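Local coordinates for protein cytochrome C' (Rubrivivax gelatinosus, PDB 2J8W) that carries a covalently bound high-spin heme c without a sixth ligand and has electron transfer activity, though its exact function is not known, at residues V26-F36 with G103-V112. Numbering follows the deposited sequence.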
ATOM      1  N   VAL A  26       2.804  13.653   6.770  1.00 10.88           N
ATOM      2  CA  VAL A  26       1.852  14.734   7.026  1.00 11.63           C
ATOM      3  C   VAL A  26       2.017  15.245   8.446  1.00 11.03           C
ATOM      4  O   VAL A  26       2.015  16.457   8.694  1.00 11.48           O
ATOM      5  CB  VAL A  26       0.396  14.290   6.741  1.00 11.49           C
ATOM      6  CG1 VAL A  26      -0.572  15.463   6.886  1.00 13.45           C
ATOM      7  CG2 VAL A  26       0.277  13.674   5.324  1.00 13.24           C
ATOM      8  N   ALA A  27       2.124  14.329   9.396  1.00 11.12           N
ATOM      9  CA  ALA A  27       2.283  14.686  10.799  1.00 11.51           C
ATOM     10  C   ALA A  27       3.533  15.525  10.994  1.00 11.33           C
ATOM     11  O   ALA A  27       3.525  16.435  11.801  1.00 11.96           O
ATOM     12  CB  ALA A  27       2.283  13.431  11.676  1.00 12.92           C
ATOM     13  N   ALA A  28       4.612  15.195  10.292  1.00 11.24           N
ATOM     14  CA  ALA A  28       5.851  15.978  10.420  1.00 11.30           C
ATOM     15  C   ALA A  28       5.635  17.431  10.047  1.00 11.18           C
ATOM     16  O   ALA A  28       6.174  18.342  10.678  1.00 12.10           O
ATOM     17  CB  ALA A  28       6.968  15.351   9.644  1.00 13.30           C
ATOM     18  N   MET A  29       4.847  17.668   9.003  1.00 11.08           N
ATOM     19  CA  MET A  29       4.507  19.044   8.640  1.00 11.33           C
ATOM     20  C   MET A  29       3.584  19.687   9.712  1.00 11.50           C
ATOM     21  O   MET A  29       3.792  20.819  10.126  1.00 12.52           O
ATOM     22  CB  MET A  29       3.835  19.116   7.282  1.00 11.92           C
ATOM     23  CG  MET A  29       4.784  18.853   6.160  1.00 12.49           C
ATOM     24  SD  MET A  29       3.925  18.945   4.561  1.00 13.90           S
ATOM     25  CE  MET A  29       5.347  18.726   3.405  1.00 16.50           C
ATOM     26  N   ALA A  30       2.602  18.941  10.201  1.00 11.51           N
ATOM     27  CA  ALA A  30       1.668  19.473  11.189  1.00 12.60           C
ATOM     28  C   ALA A  30       2.408  19.856  12.457  1.00 13.44           C
ATOM     29  O   ALA A  30       2.039  20.847  13.104  1.00 15.00           O
ATOM     30  CB  ALA A  30       0.564  18.478  11.501  1.00 13.54           C
ATOM     31  N   GLN A  31       3.440  19.091  12.819  1.00 13.23           N
ATOM     32  CA  GLN A  31       4.229  19.323  14.032  1.00 14.49           C
ATOM     33  C   GLN A  31       5.288  20.380  13.814  1.00 14.20           C
ATOM     34  O   GLN A  31       6.018  20.751  14.735  1.00 17.27           O
ATOM     35  CB  GLN A  31       4.933  18.065  14.422  1.00 15.07           C
ATOM     36  CG  GLN A  31       4.094  16.998  14.875  1.00 16.12           C
ATOM     37  CD  GLN A  31       4.822  15.677  14.863  1.00 15.67           C
ATOM     38  OE1 GLN A  31       6.053  15.621  14.730  1.00 16.36           O
ATOM     39  NE2 GLN A  31       4.077  14.605  15.009  1.00 16.48           N
ATOM     40  N   GLY A  32       5.454  20.850  12.598  1.00 13.38           N
ATOM     41  CA  GLY A  32       6.481  21.845  12.344  1.00 13.82           C
ATOM     42  C   GLY A  32       7.889  21.270  12.316  1.00 13.07           C
ATOM     43  O   GLY A  32       8.837  21.990  12.532  1.00 14.68           O
ATOM     44  N   LYS A  33       8.044  19.992  11.996  1.00 12.93           N
ATOM     45  CA  LYS A  33       9.362  19.357  11.866  1.00 13.39           C
ATOM     46  C   LYS A  33       9.887  19.469  10.434  1.00 13.30           C
ATOM     47  O   LYS A  33      11.079  19.291  10.204  1.00 16.48           O
ATOM     48  CB  LYS A  33       9.315  17.881  12.252  1.00 13.42           C
ATOM     49  CG  LYS A  33       8.644  17.552  13.585  1.00 17.26           C
ATOM     50  CD  LYS A  33       9.324  18.212  14.718  1.00 17.92           C
ATOM     51  CE  LYS A  33       8.594  17.970  16.078  1.00 16.72           C
ATOM     52  NZ  LYS A  33       8.358  16.533  16.412  1.00 17.61           N
ATOM     53  N   ALA A  34       8.988  19.727   9.478  1.00 12.92           N
ATOM     54  CA  ALA A  34       9.295  19.908   8.055  1.00 13.70           C
ATOM     55  C   ALA A  34       8.494  21.108   7.597  1.00 13.79           C
ATOM     56  O   ALA A  34       7.372  21.266   8.045  1.00 13.13           O
ATOM     57  CB  ALA A  34       8.893  18.665   7.241  1.00 16.16           C
ATOM     58  N   PRO A  35       9.041  21.901   6.659  1.00 14.16           N
ATOM     59  CA  PRO A  35       8.242  23.021   6.142  1.00 14.50           C
ATOM     60  C   PRO A  35       6.954  22.535   5.505  1.00 12.77           C
ATOM     61  O   PRO A  35       6.896  21.477   4.881  1.00 14.27           O
ATOM     62  CB  PRO A  35       9.160  23.705   5.151  1.00 16.05           C
ATOM     63  CG  PRO A  35      10.537  23.259   5.533  1.00 18.33           C
ATOM     64  CD  PRO A  35      10.410  21.888   6.119  1.00 15.10           C
ATOM     65  N   PHE A  36       5.908  23.326   5.660  1.00 12.78           N
ATOM     66  CA  PHE A  36       4.635  22.999   5.071  1.00 12.64           C
ATOM     67  C   PHE A  36       4.661  23.195   3.569  1.00 12.92           C
ATOM     68  O   PHE A  36       5.046  24.247   3.095  1.00 14.43           O
ATOM     69  CB  PHE A  36       3.525  23.807   5.711  1.00 13.15           C
ATOM     70  CG  PHE A  36       2.160  23.527   5.179  1.00 12.72           C
ATOM     71  CD1 PHE A  36       1.581  22.278   5.328  1.00 13.33           C
ATOM     72  CD2 PHE A  36       1.390  24.512   4.534  1.00 13.10           C
ATOM     73  CE1 PHE A  36       0.311  22.007   4.857  1.00 14.06           C
ATOM     74  CE2 PHE A  36       0.113  24.239   4.086  1.00 14.06           C
ATOM     75  CZ  PHE A  36      -0.419  23.001   4.241  1.00 13.55           C
ATOM     76  N   GLY A 103      -6.018  22.616   1.662  1.00 16.83           N
ATOM     77  CA  GLY A 103      -4.674  23.127   1.907  1.00 17.71           C
ATOM     78  C   GLY A 103      -4.538  23.990   3.161  1.00 16.75           C
ATOM     79  O   GLY A 103      -3.485  24.577   3.404  1.00 20.02           O
ATOM     80  N   ASP A 104      -5.566  24.041   3.983  1.00 16.38           N
ATOM     81  CA  ASP A 104      -5.550  24.858   5.200  1.00 16.29           C
ATOM     82  C   ASP A 104      -4.747  24.135   6.271  1.00 14.50           C
ATOM     83  O   ASP A 104      -5.130  23.081   6.725  1.00 15.41           O
ATOM     84  CB  ASP A 104      -6.982  25.153   5.647  1.00 16.49           C
ATOM     85  CG  ASP A 104      -7.050  26.095   6.762  0.50 20.39           C
ATOM     86  OD1 ASP A 104      -6.556  25.826   7.807  0.50 25.63           O
ATOM     87  OD2 ASP A 104      -7.613  27.185   6.606  0.50 28.82           O
ATOM     88  N   PHE A 105      -3.641  24.722   6.683  1.00 14.67           N
ATOM     89  CA  PHE A 105      -2.760  24.141   7.673  1.00 14.12           C
ATOM     90  C   PHE A 105      -3.501  23.773   8.956  1.00 14.53           C
ATOM     91  O   PHE A 105      -3.327  22.689   9.491  1.00 13.96           O
ATOM     92  CB  PHE A 105      -1.597  25.086   7.963  1.00 14.74           C
ATOM     93  CG  PHE A 105      -0.600  24.506   8.924  1.00 13.83           C
ATOM     94  CD1 PHE A 105      -0.807  24.542  10.311  1.00 14.26           C
ATOM     95  CD2 PHE A 105       0.486  23.805   8.485  1.00 16.17           C
ATOM     96  CE1 PHE A 105       0.087  23.972  11.185  1.00 15.20           C
ATOM     97  CE2 PHE A 105       1.367  23.201   9.358  1.00 17.33           C
ATOM     98  CZ  PHE A 105       1.155  23.286  10.704  1.00 16.10           C
ATOM     99  N   ALA A 106      -4.358  24.680   9.442  1.00 14.15           N
ATOM    100  CA  ALA A 106      -5.048  24.424  10.691  1.00 15.59           C
ATOM    101  C   ALA A 106      -5.985  23.229  10.547  1.00 14.34           C
ATOM    102  O   ALA A 106      -6.087  22.428  11.454  1.00 15.34           O
ATOM    103  CB  ALA A 106      -5.816  25.655  11.131  1.00 16.94           C
ATOM    104  N   GLN A 107      -6.700  23.151   9.424  1.00 15.88           N
ATOM    105  CA  GLN A 107      -7.622  22.030   9.216  1.00 14.99           C
ATOM    106  C   GLN A 107      -6.839  20.722   9.093  1.00 12.97           C
ATOM    107  O   GLN A 107      -7.261  19.698   9.628  1.00 14.01           O
ATOM    108  CB  GLN A 107      -8.442  22.251   7.938  0.65 16.39           C
ATOM    109  CG  GLN A 107      -9.679  21.355   7.737  0.65 18.96           C
ATOM    110  CD  GLN A 107     -10.399  21.620   6.403  0.60 19.56           C
ATOM    111  OE1 GLN A 107     -11.266  20.800   5.890  0.65 19.83           O
ATOM    112  NE2 GLN A 107     -10.026  22.755   5.808  0.65 17.41           N
ATOM    113  N   ILE A 108      -5.704  20.748   8.406  1.00 13.37           N
ATOM    114  CA  ILE A 108      -4.865  19.554   8.302  1.00 12.93           C
ATOM    115  C   ILE A 108      -4.362  19.130   9.661  1.00 11.84           C
ATOM    116  O   ILE A 108      -4.430  17.955  10.030  1.00 13.12           O
ATOM    117  CB  ILE A 108      -3.691  19.791   7.329  1.00 12.26           C
ATOM    118  CG1 ILE A 108      -4.215  19.936   5.882  1.00 13.40           C
ATOM    119  CG2 ILE A 108      -2.649  18.671   7.411  1.00 13.19           C
ATOM    120  CD1 ILE A 108      -3.195  20.479   4.917  1.00 15.22           C
ATOM    121  N   LYS A 109      -3.864  20.096  10.410  1.00 12.44           N
ATOM    122  CA  LYS A 109      -3.354  19.777  11.735  1.00 12.80           C
ATOM    123  C   LYS A 109      -4.438  19.186  12.659  1.00 13.10           C
ATOM    124  O   LYS A 109      -4.198  18.194  13.370  1.00 13.64           O
ATOM    125  CB  LYS A 109      -2.690  20.997  12.373  1.00 13.32           C
ATOM    126  CG  LYS A 109      -2.076  20.717  13.725  1.00 13.85           C
ATOM    127  CD  LYS A 109      -1.064  21.750  14.145  1.00 15.34           C
ATOM    128  CE  LYS A 109      -0.391  21.352  15.422  1.00 17.76           C
ATOM    129  NZ  LYS A 109       0.998  22.112  15.416  1.00 20.82           N
ATOM    130  N   ALA A 110      -5.643  19.763  12.624  1.00 13.15           N
ATOM    131  CA  ALA A 110      -6.724  19.269  13.461  1.00 14.23           C
ATOM    132  C   ALA A 110      -7.040  17.813  13.060  1.00 13.32           C
ATOM    133  O   ALA A 110      -7.254  16.941  13.885  1.00 14.78           O
ATOM    134  CB  ALA A 110      -7.968  20.133  13.350  1.00 15.63           C
ATOM    135  N   ALA A 111      -7.079  17.561  11.760  1.00 13.39           N
ATOM    136  CA  ALA A 111      -7.424  16.230  11.244  1.00 13.03           C
ATOM    137  C   ALA A 111      -6.301  15.229  11.505  1.00 12.92           C
ATOM    138  O   ALA A 111      -6.558  14.051  11.741  1.00 14.06           O
ATOM    139  CB  ALA A 111      -7.765  16.295   9.790  1.00 14.44           C
ATOM    140  N   VAL A 112      -5.045  15.677  11.495  1.00 13.02           N
ATOM    141  CA  VAL A 112      -3.933  14.803  11.898  1.00 12.73           C
ATOM    142  C   VAL A 112      -4.125  14.363  13.347  1.00 13.03           C
ATOM    143  O   VAL A 112      -3.951  13.188  13.693  1.00 13.67           O
ATOM    144  CB  VAL A 112      -2.583  15.489  11.696  1.00 12.91           C
ATOM    145  CG1 VAL A 112      -1.457  14.796  12.483  1.00 14.58           C
ATOM    146  CG2 VAL A 112      -2.244  15.570  10.227  1.00 14.18           C
TER
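Phe36 and Phe105 meet in a T-shaped stack. An edge of the Phe105 ring points at one face of Phe36, with the planes at 87° and the centroids 5.2 Å apart. Followed outward, Phe36 CB lies 4.1 Å from Phe105 CD2. CG and CD1 sit beneath that same carbon, which stands over the rim of the ring. CE1 reaches Ile108 CD1. CE2 and CZ run on to Gly103 O, 3.5 Å from Phe36 CZ; this oxygen and Ile108 CD1 both lie near the ring plane. CG is anti to the backbone N (chi1 -179°), which carries the ring across to helix 105-126. With an alanine here, the Phe105 edge would probably lose its aromatic face and a gap would open beside Ile108 CD1.

The contact belongs to the four-helix bundle of cytochrome c'. It joins the C-terminal end of helix 5-30 to the N-terminal end of helix 105-126, away from the heme. The two short helical segments cross at -120°. A Schellman motif with Gly32 at positive phi follows the last turn of helix 5-30, and Asp104 N-caps the second helix by accepting from Gln107 N.

Next along the same rim, Phe105 CE2 lies 3.5 Å from Met29 O, which sits at the edge in the ring plane. Lys109, extended beyond CG, reaches along Ala30 and donates from NZ to Ala30 O at 2.8 Å, tilted out of the carbonyl plane. Val26 CG1 packs on Val112 CG2 at 3.7 Å and on Ile108 CG2. Leu96 of helix 79-102 touches Val112, and Ile45 of helix 38-52 touches Val26.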